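Local coordinates for 1,4-dihydroxy-2-naphthoyl-CoA hydrolase (Synechocystis sp., PDB 4K00), which catalyses the specific hydrolysis of 1,4-dihydroxy-2-naphthoyl-CoA to 1,4-dihydroxy-2-naphthoate and CoA, a step of phylloquinone (vitamin K1) biosynthesis, at residues A[57-62]-A[125-130]; A[85-88]-A[92-95]; A[70-75]-A[98-103]; A[28-33]-A[108-113]. One frame throughout, in Å; residues are numbered along the deposited sequence. Where two conformers were deposited one is given.

Interaction 1: residues A[57-62]-A[125-130]; sequences FALPLV and APLPQP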
loop_
_atom_site.group_PDB
_atom_site.type_symbol
_atom_site.label_atom_id
_atom_site.label_comp_id
_atom_site.label_asym_id
_atom_site.label_seq_id
_atom_site.Cartn_x
_atom_site.Cartn_y
_atom_site.Cartn_z
ATOM N N PHE A 57 1.444 10.344 24.409
ATOM C CA PHE A 57 2.465 9.352 24.117
ATOM C C PHE A 57 2.421 8.906 22.667
ATOM O O PHE A 57 1.416 9.061 21.971
ATOM C CB PHE A 57 2.293 8.121 25.010
ATOM C CG PHE A 57 2.337 8.439 26.461
ATOM C CD1 PHE A 57 3.547 8.512 27.129
ATOM C CD2 PHE A 57 1.169 8.700 27.159
ATOM C CE1 PHE A 57 3.594 8.830 28.471
ATOM C CE2 PHE A 57 1.210 9.019 28.508
ATOM C CZ PHE A 57 2.423 9.082 29.162
ATOM N N ALA A 58 3.523 8.336 22.217
ATOM C CA ALA A 58 3.517 7.589 20.991
ATOM C C ALA A 58 4.039 6.181 21.244
ATOM O O ALA A 58 4.740 5.937 22.225
ATOM C CB ALA A 58 4.346 8.303 19.935
ATOM N N LEU A 59 3.673 5.258 20.366
ATOM C CA LEU A 59 4.207 3.900 20.410
ATOM C C LEU A 59 4.811 3.519 19.077
ATOM O O LEU A 59 4.317 2.619 18.401
ATOM C CB LEU A 59 3.124 2.885 20.735
ATOM C CG LEU A 59 2.629 2.833 22.172
ATOM C CD1 LEU A 59 1.292 2.104 22.226
ATOM C CD2 LEU A 59 3.656 2.145 23.051
ATOM N N PRO A 60 5.882 4.208 18.694
ATOM C CA PRO A 60 6.541 3.913 17.433
ATOM C C PRO A 60 7.182 2.533 17.430
ATOM O O PRO A 60 7.672 2.053 18.455
ATOM C CB PRO A 60 7.624 4.974 17.336
ATOM C CG PRO A 60 7.879 5.393 18.739
ATOM C CD PRO A 60 6.562 5.261 19.453
ATOM N N LEU A 61 7.162 1.922 16.260
ATOM C CA LEU A 61 7.947 0.753 15.981
ATOM C C LEU A 61 9.369 1.255 15.733
ATOM O O LEU A 61 9.575 2.181 14.954
ATOM C CB LEU A 61 7.303 0.036 14.786
ATOM C CG LEU A 61 7.862 -1.298 14.314
ATOM C CD1 LEU A 61 6.789 -2.113 13.620
ATOM C CD2 LEU A 61 9.028 -1.042 13.374
ATOM N N VAL A 62 10.344 0.698 16.448
ATOM C CA VAL A 62 11.732 1.156 16.343
ATOM C C VAL A 62 12.664 0.167 15.630
ATOM O O VAL A 62 13.799 0.507 15.280
ATOM C CB VAL A 62 12.339 1.507 17.716
ATOM C CG1 VAL A 62 11.565 2.649 18.359
ATOM C CG2 VAL A 62 12.390 0.283 18.623
ATOM N N ALA A 125 9.237 6.371 27.848
ATOM C CA ALA A 125 8.324 6.328 28.981
ATOM C C ALA A 125 7.874 4.891 29.229
ATOM O O ALA A 125 7.919 4.060 28.319
ATOM C CB ALA A 125 7.118 7.201 28.706
ATOM N N PRO A 126 7.431 4.595 30.463
ATOM C CA PRO A 126 6.924 3.254 30.767
ATOM C C PRO A 126 5.721 2.929 29.905
ATOM O O PRO A 126 4.897 3.803 29.645
ATOM C CB PRO A 126 6.534 3.343 32.253
ATOM C CG PRO A 126 7.291 4.506 32.782
ATOM C CD PRO A 126 7.404 5.471 31.638
ATOM N N LEU A 127 5.636 1.686 29.446
ATOM C CA LEU A 127 4.465 1.216 28.727
ATOM C C LEU A 127 3.207 1.552 29.518
ATOM O O LEU A 127 3.215 1.519 30.745
ATOM C CB LEU A 127 4.562 -0.295 28.501
ATOM C CG LEU A 127 5.736 -0.796 27.652
ATOM C CD1 LEU A 127 5.717 -2.315 27.598
ATOM C CD2 LEU A 127 5.676 -0.228 26.237
ATOM N N PRO A 128 2.119 1.892 28.823
ATOM C CA PRO A 128 0.830 1.997 29.513
ATOM C C PRO A 128 0.515 0.710 30.281
ATOM O O PRO A 128 0.770 -0.381 29.775
ATOM C CB PRO A 128 -0.159 2.201 28.364
ATOM C CG PRO A 128 0.651 2.805 27.264
ATOM C CD PRO A 128 2.026 2.220 27.392
ATOM N N GLN A 129 -0.009 0.824 31.493
ATOM C CA GLN A 129 -0.174 -0.358 32.341
ATOM C C GLN A 129 -1.101 -1.397 31.669
ATOM O O GLN A 129 -0.826 -2.598 31.712
ATOM C CB GLN A 129 -0.655 0.029 33.752
ATOM C CG GLN A 129 0.482 0.323 34.738
ATOM C CD GLN A 129 0.005 0.919 36.053
ATOM O OE1 GLN A 129 0.189 0.335 37.125
ATOM N NE2 GLN A 129 -0.597 2.098 35.979
ATOM N N PRO A 130 -2.192 -0.941 31.033
ATOM C CA PRO A 130 -3.075 -1.908 30.382
ATOM C C PRO A 130 -2.344 -2.726 29.318
ATOM O O PRO A 130 -2.679 -3.891 29.082
ATOM C CB PRO A 130 -4.156 -1.028 29.752
ATOM C CG PRO A 130 -4.194 0.176 30.621
ATOM C CD PRO A 130 -2.771 0.413 31.036
#
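Phe57 sets its CG anti to the carbonyl carbon (chi1 -58°), which places the ring beside the backbone N and turns its CD1-CE1 side to Ala125. The methyl of Ala125 lies at the edge of the ring, near its plane, with CB 3.9 Å from Phe57 CE1 and 4.1 Å from Phe57 CD1. This is therefore an edge contact, made by a single methyl group between two neighbouring ring carbons.

The second apolar pair is reached by a side chain that bends back. The CB of Leu127 departs away from segment 57-62, but with chi1 -62° and an extended chi2 one branch of the side chain returns toward it. Its CD2 meets Leu59 CD2 tip to tip at 4.5 Å, a loose touch. Pro128 stands alongside, its ring CD 4.6 Å from Leu59 CD2, and occupies the N-cap position of helix 129-136.

The evidence is of a modest, wholly apolar contact: 151 Å² is buried in total, and the CA atoms of Phe57 and Ala125 remain 8.2 Å apart. The polar backbone is served elsewhere. Ala58 and Ala125 both make backbone hydrogen bonds to strand 106-118, with Ile117 and Cys116 respectively, while Leu127 bonds to the backbone of Ala89. Leu59 packs on Cys116 of that same strand. Two segments that each engage strand 106-118 thus meet through their side chains alone, where the chain leaves the curved antiparallel sheet of the hotdog fold and enters its C-terminal helix.

Interaction 2: residues A[85-88]-A[92-95]; sequences TQAS and FCCD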
loop_
_atom_site.group_PDB
_atom_site.type_symbol
_atom_site.label_atom_id
_atom_site.label_comp_id
_atom_site.label_asym_id
_atom_site.label_seq_id
_atom_site.Cartn_x
_atom_site.Cartn_y
_atom_site.Cartn_z
ATOM N N THR A 85 6.499 -10.017 24.136
ATOM C CA THR A 85 7.394 -10.087 25.289
ATOM C C THR A 85 7.712 -8.640 25.689
ATOM O O THR A 85 7.859 -7.778 24.822
ATOM C CB THR A 85 8.721 -10.774 24.875
ATOM O OG1 THR A 85 8.481 -12.165 24.629
ATOM C CG2 THR A 85 9.792 -10.635 25.960
ATOM N N GLN A 86 7.807 -8.363 26.981
ATOM C CA GLN A 86 8.274 -7.058 27.430
ATOM C C GLN A 86 9.780 -7.093 27.625
ATOM O O GLN A 86 10.279 -7.856 28.435
ATOM C CB GLN A 86 7.606 -6.651 28.743
ATOM C CG GLN A 86 8.001 -5.255 29.180
ATOM C CD GLN A 86 7.164 -4.718 30.320
ATOM O OE1 GLN A 86 6.205 -5.350 30.768
ATOM N NE2 GLN A 86 7.520 -3.533 30.790
ATOM N N ALA A 87 10.499 -6.247 26.901
ATOM C CA ALA A 87 11.962 -6.253 26.961
ATOM C C ALA A 87 12.523 -5.244 27.987
ATOM O O ALA A 87 13.632 -5.412 28.497
ATOM C CB ALA A 87 12.521 -5.974 25.574
ATOM N N SER A 88 11.750 -4.209 28.301
ATOM C CA SER A 88 12.185 -3.176 29.238
ATOM C C SER A 88 10.961 -2.436 29.739
ATOM O O SER A 88 9.848 -2.778 29.370
ATOM C CB SER A 88 13.154 -2.197 28.568
ATOM O OG SER A 88 12.463 -1.302 27.710
ATOM N N PHE A 92 8.572 -3.291 24.110
ATOM C CA PHE A 92 8.159 -4.670 23.925
ATOM C C PHE A 92 8.517 -5.202 22.549
ATOM O O PHE A 92 8.779 -4.432 21.604
ATOM C CB PHE A 92 6.676 -4.876 24.245
ATOM C CG PHE A 92 5.721 -4.154 23.331
ATOM C CD1 PHE A 92 5.240 -4.770 22.177
ATOM C CD2 PHE A 92 5.251 -2.891 23.645
ATOM C CE1 PHE A 92 4.344 -4.122 21.341
ATOM C CE2 PHE A 92 4.359 -2.235 22.810
ATOM C CZ PHE A 92 3.890 -2.864 21.663
ATOM N N CYS A 93 8.496 -6.524 22.425
ATOM C CA CYS A 93 8.988 -7.198 21.231
ATOM C C CYS A 93 8.003 -8.255 20.760
ATOM O O CYS A 93 7.668 -9.173 21.514
ATOM C CB CYS A 93 10.322 -7.874 21.526
ATOM S SG CYS A 93 11.588 -6.748 22.140
ATOM N N CYS A 94 7.564 -8.123 19.510
ATOM C CA CYS A 94 6.680 -9.092 18.877
ATOM C C CYS A 94 7.478 -10.046 17.986
ATOM O O CYS A 94 8.319 -9.614 17.197
ATOM C CB CYS A 94 5.651 -8.363 18.020
ATOM S SG CYS A 94 4.525 -7.282 18.931
ATOM N N ASP A 95 7.204 -11.341 18.130
ATOM C CA ASP A 95 7.824 -12.403 17.323
ATOM C C ASP A 95 6.756 -13.098 16.526
ATOM O O ASP A 95 5.729 -13.486 17.080
ATOM C CB ASP A 95 8.461 -13.455 18.223
ATOM C CG ASP A 95 9.890 -13.159 18.537
ATOM O OD1 ASP A 95 10.748 -13.410 17.663
ATOM O OD2 ASP A 95 10.151 -12.698 19.665
HETATM O O HOH W 1 8.214 -11.960 21.789
#
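Thr85 and Cys93 are joined by two backbone hydrogen bonds. Cys93 N to Thr85 O is the straighter, 2.8 Å with an N-H...O angle of 162°; Thr85 N to Cys93 O measures 3.0 Å and 146°. The reciprocal pair defines a hydrogen-bonded antiparallel position near the tip of the beta hairpin 77-86/91-100, and Gln86 with Phe92 forms the adjoining non-hydrogen-bonded pair.

On the face that carries Thr85 and Cys93, a water lies 2.9 Å from Thr85 OG1. Cys93 O (2.9 Å) and Asp95 OD2 (3.0 Å) are also within hydrogen-bonding distance of it, though it cannot be assumed to serve every acceptor at once. Asp95 has a further partner, Gln111 of the next strand, through its other carboxylate oxygen. On this face too, Ala87 CB approaches Cys93 SG, but Cys93 is modelled in two conformers and the touch is doubtful.

On the face of Gln86 and Phe92, Phe92 is buried. Its CB comes within 3.2 Å of Thr85 O. With CG placed between the backbone N and the carbonyl carbon (chi1 65°), the ring leads away from segment 85-88, stacks with His114 and packs on Ile84 and Leu127. The extended side chain of Gln86 runs alongside the turn: its NE2 donates to Ser88 O at 2.8 Å, with that oxygen in the plane of the amide but the nitrogen above the plane of the carbonyl.

Interaction 3: residues A[70-75]-A[98-103]; sequences APAHCG and ISQAES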
loop_
_atom_site.group_PDB
_atom_site.type_symbol
_atom_site.label_atom_id
_atom_site.label_comp_id
_atom_site.label_asym_id
_atom_site.label_seq_id
_atom_site.Cartn_x
_atom_site.Cartn_y
_atom_site.Cartn_z
ATOM N N ALA A 70 9.787 -19.260 1.981
ATOM C CA ALA A 70 9.011 -19.808 0.875
ATOM C C ALA A 70 7.888 -18.842 0.508
ATOM O O ALA A 70 7.405 -18.104 1.368
ATOM C CB ALA A 70 8.444 -21.161 1.263
ATOM N N PRO A 71 7.476 -18.834 -0.771
ATOM C CA PRO A 71 6.505 -17.844 -1.253
ATOM C C PRO A 71 5.070 -18.231 -0.951
ATOM O O PRO A 71 4.789 -19.393 -0.646
ATOM C CB PRO A 71 6.749 -17.825 -2.763
ATOM C CG PRO A 71 7.214 -19.217 -3.074
ATOM C CD PRO A 71 8.006 -19.665 -1.869
ATOM N N ALA A 72 4.175 -17.251 -1.014
ATOM C CA ALA A 72 2.744 -17.506 -1.038
ATOM C C ALA A 72 2.114 -16.864 -2.267
ATOM O O ALA A 72 2.736 -16.044 -2.939
ATOM C CB ALA A 72 2.099 -16.973 0.235
ATOM N N HIS A 73 0.883 -17.262 -2.565
ATOM C CA HIS A 73 0.188 -16.824 -3.767
ATOM C C HIS A 73 -1.197 -16.299 -3.415
ATOM O O HIS A 73 -1.719 -16.558 -2.329
ATOM C CB HIS A 73 0.069 -17.976 -4.776
ATOM C CG HIS A 73 1.378 -18.582 -5.158
ATOM N ND1 HIS A 73 1.989 -19.569 -4.412
ATOM C CD2 HIS A 73 2.191 -18.355 -6.218
ATOM C CE1 HIS A 73 3.130 -19.907 -4.986
ATOM N NE2 HIS A 73 3.277 -19.185 -6.081
ATOM N N CYS A 74 -1.773 -15.551 -4.355
ATOM C CA CYS A 74 -3.129 -15.028 -4.254
ATOM C C CYS A 74 -4.131 -16.107 -3.896
ATOM O O CYS A 74 -4.176 -17.168 -4.524
ATOM C CB CYS A 74 -3.524 -14.416 -5.604
ATOM S SG CYS A 74 -5.045 -13.471 -5.556
ATOM N N GLY A 75 -4.952 -15.834 -2.891
ATOM C CA GLY A 75 -5.964 -16.789 -2.488
ATOM C C GLY A 75 -5.528 -17.712 -1.364
ATOM O O GLY A 75 -6.362 -18.379 -0.776
ATOM N N ILE A 98 4.890 -16.906 10.060
ATOM C CA ILE A 98 3.830 -16.940 9.053
ATOM C C ILE A 98 3.857 -18.280 8.335
ATOM O O ILE A 98 4.895 -18.701 7.811
ATOM C CB ILE A 98 3.967 -15.803 8.017
ATOM C CG1 ILE A 98 4.084 -14.454 8.722
ATOM C CG2 ILE A 98 2.772 -15.798 7.067
ATOM C CD1 ILE A 98 4.371 -13.294 7.788
ATOM N N SER A 99 2.711 -18.948 8.321
ATOM C CA SER A 99 2.622 -20.275 7.752
ATOM C C SER A 99 1.370 -20.405 6.892
ATOM O O SER A 99 0.414 -19.640 7.056
ATOM C CB SER A 99 2.602 -21.323 8.866
ATOM O OG SER A 99 1.522 -21.073 9.753
ATOM N N GLN A 100 1.376 -21.384 5.993
ATOM C CA GLN A 100 0.149 -21.831 5.322
ATOM C C GLN A 100 -0.779 -22.509 6.318
ATOM O O GLN A 100 -0.347 -23.342 7.115
ATOM C CB GLN A 100 0.488 -22.801 4.199
ATOM C CG GLN A 100 1.290 -22.183 3.065
ATOM C CD GLN A 100 0.430 -21.350 2.134
ATOM O OE1 GLN A 100 -0.780 -21.286 2.284
ATOM N NE2 GLN A 100 1.060 -20.698 1.177
ATOM N N ALA A 101 -2.057 -22.154 6.282
ATOM C CA ALA A 101 -2.990 -22.635 7.283
ATOM C C ALA A 101 -3.115 -24.152 7.181
ATOM O O ALA A 101 -3.186 -24.838 8.191
ATOM C CB ALA A 101 -4.351 -21.972 7.119
ATOM N N GLU A 102 -3.132 -24.672 5.959
ATOM C CA GLU A 102 -3.511 -26.070 5.744
ATOM C C GLU A 102 -2.309 -27.002 5.881
ATOM O O GLU A 102 -2.373 -28.018 6.569
ATOM C CB GLU A 102 -4.137 -26.240 4.360
ATOM C CG GLU A 102 -5.311 -25.308 4.095
ATOM C CD GLU A 102 -6.610 -25.801 4.712
ATOM O OE1 GLU A 102 -6.735 -27.024 4.951
ATOM O OE2 GLU A 102 -7.506 -24.961 4.957
ATOM N N SER A 103 -1.215 -26.647 5.220
ATOM C CA SER A 103 -0.026 -27.487 5.196
ATOM C C SER A 103 0.921 -27.200 6.363
ATOM O O SER A 103 1.792 -28.008 6.664
ATOM C CB SER A 103 0.726 -27.279 3.884
ATOM O OG SER A 103 1.334 -26.001 3.860
HETATM O O HOH W 2 3.395 -21.579 -0.020
#
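The loop 70-75 runs past the end of strand 91-100 without pairing with it, the CA atoms of Ala72 and Gln100, the nearest across the contact, being 8.1 Å apart. In the hotdog fold this is the end of the curved sheet where the chain passes from strand 57-68 to strand 77-86.

Gln100 spans the gap. Its chain is bent at chi2 (-78°), which turns the amide toward the loop and sets NE2 4.0 Å from Ala72 CB. That methyl points toward strand 91-100 and also packs on Phe29 of helix 26-43 and on Leu107, so the amide nitrogen comes up to the edge of an apolar patch. The contact is small, burying 60 Å² over both sides.

What fixes the rotation of the amide is its polar surroundings. NE2 hydrogen-bonds to Asp76 OD2, just beyond the loop, and this same oxygen accepts the backbone N-H of His73; one carboxylate oxygen therefore links the loop backbone to the strand end. Pro71, whose side chain lies about 9 Å from that of Asp19, the predicted active-site residue, contributes its carbonyl group. Direct approach of Pro71 O to Gln100 NE2 is long, at 4.4 Å, and a water closes it. The water donates to Pro71 O at 2.7 Å and accepts from Gln100 NE2 at 2.8 Å.

Interaction 4: residues A[28-33]-A[108-113]; sequences QFLQMC and ARAQTH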
loop_
_atom_site.group_PDB
_atom_site.type_symbol
_atom_site.label_atom_id
_atom_site.label_comp_id
_atom_site.label_asym_id
_atom_site.label_seq_id
_atom_site.Cartn_x
_atom_site.Cartn_y
_atom_site.Cartn_z
ATOM N N GLN A 28 4.542 -6.967 2.093
ATOM C CA GLN A 28 3.186 -7.336 2.504
ATOM C C GLN A 28 3.160 -8.375 3.636
ATOM O O GLN A 28 2.266 -8.335 4.476
ATOM C CB GLN A 28 2.344 -7.796 1.305
ATOM C CG GLN A 28 2.040 -6.691 0.304
ATOM C CD GLN A 28 1.276 -5.547 0.930
ATOM O OE1 GLN A 28 1.764 -4.427 0.967
ATOM N NE2 GLN A 28 0.086 -5.827 1.446
ATOM N N PHE A 29 4.140 -9.273 3.694
ATOM C CA PHE A 29 4.270 -10.151 4.847
ATOM C C PHE A 29 4.467 -9.349 6.140
ATOM O O PHE A 29 3.893 -9.689 7.183
ATOM C CB PHE A 29 5.429 -11.142 4.666
ATOM C CG PHE A 29 5.143 -12.267 3.696
ATOM C CD1 PHE A 29 4.204 -13.241 3.990
ATOM C CD2 PHE A 29 5.865 -12.383 2.516
ATOM C CE1 PHE A 29 3.969 -14.297 3.124
ATOM C CE2 PHE A 29 5.634 -13.438 1.642
ATOM C CZ PHE A 29 4.687 -14.396 1.947
ATOM N N LEU A 30 5.295 -8.306 6.085
ATOM C CA LEU A 30 5.498 -7.440 7.244
ATOM C C LEU A 30 4.229 -6.700 7.618
ATOM O O LEU A 30 3.958 -6.507 8.808
ATOM C CB LEU A 30 6.610 -6.416 7.002
ATOM C CG LEU A 30 7.998 -6.781 7.508
ATOM C CD1 LEU A 30 8.982 -5.664 7.187
ATOM C CD2 LEU A 30 7.991 -7.099 9.004
ATOM N N GLN A 31 3.457 -6.273 6.612
ATOM C CA GLN A 31 2.143 -5.661 6.848
ATOM C C GLN A 31 1.245 -6.644 7.618
ATOM O O GLN A 31 0.558 -6.259 8.566
ATOM C CB GLN A 31 1.507 -5.218 5.517
ATOM C CG GLN A 31 0.090 -4.669 5.594
ATOM C CD GLN A 31 -0.070 -3.629 6.671
ATOM O OE1 GLN A 31 0.847 -2.844 6.935
ATOM N NE2 GLN A 31 -1.238 -3.618 7.315
ATOM N N MET A 32 1.263 -7.915 7.219
ATOM C CA MET A 32 0.413 -8.922 7.856
ATOM C C MET A 32 0.825 -9.124 9.313
ATOM O O MET A 32 -0.017 -9.380 10.176
ATOM C CB MET A 32 0.508 -10.252 7.118
ATOM C CG MET A 32 -0.059 -10.250 5.707
ATOM S SD MET A 32 0.350 -11.780 4.844
ATOM C CE MET A 32 -0.131 -11.337 3.174
ATOM N N CYS A 33 2.116 -8.994 9.578
ATOM C CA CYS A 33 2.625 -9.036 10.961
ATOM C C CYS A 33 2.053 -7.900 11.802
ATOM O O CYS A 33 1.558 -8.125 12.901
ATOM C CB CYS A 33 4.152 -8.980 10.974
ATOM S SG CYS A 33 4.931 -10.496 10.387
ATOM N N ALA A 108 7.755 -17.507 6.595
ATOM C CA ALA A 108 8.550 -16.373 7.069
ATOM C C ALA A 108 8.559 -16.324 8.590
ATOM O O ALA A 108 7.624 -16.777 9.240
ATOM C CB ALA A 108 8.009 -15.057 6.510
ATOM N N ARG A 109 9.631 -15.765 9.148
ATOM C CA ARG A 109 9.679 -15.375 10.558
ATOM C C ARG A 109 10.018 -13.884 10.623
ATOM O O ARG A 109 10.691 -13.356 9.734
ATOM C CB ARG A 109 10.750 -16.176 11.313
ATOM C CG ARG A 109 12.177 -15.770 10.955
ATOM C CD ARG A 109 13.236 -16.533 11.734
ATOM N NE ARG A 109 14.573 -16.146 11.298
ATOM C CZ ARG A 109 15.705 -16.609 11.813
ATOM N NH1 ARG A 109 15.682 -17.501 12.791
ATOM N NH2 ARG A 109 16.870 -16.178 11.342
ATOM N N ALA A 110 9.546 -13.205 11.662
ATOM C CA ALA A 110 9.764 -11.764 11.780
ATOM C C ALA A 110 9.782 -11.324 13.242
ATOM O O ALA A 110 9.346 -12.062 14.141
ATOM C CB ALA A 110 8.688 -10.996 11.015
ATOM N N GLN A 111 10.304 -10.118 13.461
ATOM C CA GLN A 111 10.253 -9.452 14.755
ATOM C C GLN A 111 9.952 -7.979 14.540
ATOM O O GLN A 111 10.397 -7.393 13.553
ATOM C CB GLN A 111 11.580 -9.581 15.480
ATOM C CG GLN A 111 11.884 -10.977 15.976
ATOM C CD GLN A 111 13.053 -11.007 16.951
ATOM O OE1 GLN A 111 13.859 -10.076 17.005
ATOM N NE2 GLN A 111 13.154 -12.093 17.720
ATOM N N THR A 112 9.153 -7.397 15.432
ATOM C CA THR A 112 9.038 -5.943 15.530
ATOM C C THR A 112 9.233 -5.511 16.987
ATOM O O THR A 112 8.797 -6.198 17.896
ATOM C CB THR A 112 7.680 -5.433 15.000
ATOM O OG1 THR A 112 6.597 -6.030 15.726
ATOM C CG2 THR A 112 7.508 -5.747 13.512
ATOM N N HIS A 113 9.929 -4.397 17.197
ATOM C CA HIS A 113 10.128 -3.823 18.523
ATOM C C HIS A 113 9.449 -2.463 18.562
ATOM O O HIS A 113 9.505 -1.688 17.584
ATOM C CB HIS A 113 11.611 -3.600 18.840
ATOM C CG HIS A 113 12.457 -4.835 18.801
ATOM N ND1 HIS A 113 11.962 -6.086 18.496
ATOM C CD2 HIS A 113 13.781 -5.002 19.028
ATOM C CE1 HIS A 113 12.947 -6.970 18.534
ATOM N NE2 HIS A 113 14.057 -6.339 18.860
#
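Within the two segments, the ring of Phe29 stands back from the place where Cys33 and Leu30 of the helix meet Ala110 of the strand. Ala108 CB lies almost straight above its CG, over one face, but at 4.9 Å. The far end of the ring reaches toward Ala72, and the ring also packs on Val24 and Ile66.

The contact is a thiol sulfur and a leucine methyl against one alanine methyl. Ala110 CB points at the helix and receives Cys33 SG at 3.8 Å, the closest approach. The thiol is there because SG is anti to the carbonyl carbon (chi1 -71°), projecting from the helix toward the sheet. Leu30 adds CD2 at 4.4 Å from the same methyl. Around them, Ile66 lies against both Leu30 and Ala110, and Tyr96 against Cys33.

All three touching residues are buried, whereas Arg109 and Gln111 turn away from the helix. This is the hotdog arrangement, with helix 26-43 held in the concave side of the sheet. The CA atoms of Leu30 and Ala110 are 7.6 Å apart, and the small side chain of Ala110 is consistent with this close approach. Between these segments the contact is apolar, so it probably rests on dispersion and the exclusion of water.

How the interactions relate
All four contacts reach the same curved antiparallel sheet. Interaction 4 is the most central, 7 Å from the centre of the chain; interactions 1 and 3 lie at opposite ends, their centres about 32 Å apart. Interactions 1 and 2 touch, Leu127 CD2 lying 3.7 Å from Phe92 CD2. Strand 106-118 ties interaction 4 to its neighbours: Cys94 N to Thr112 O (2.8 Å) reaches interaction 2, Ile98 N to Ala108 O (2.9 Å) interaction 3, and Val62 N to His113 O (2.8 Å) interaction 1. Only interaction 3 comes near the predicted active-site Asp19; the other three lie away from it.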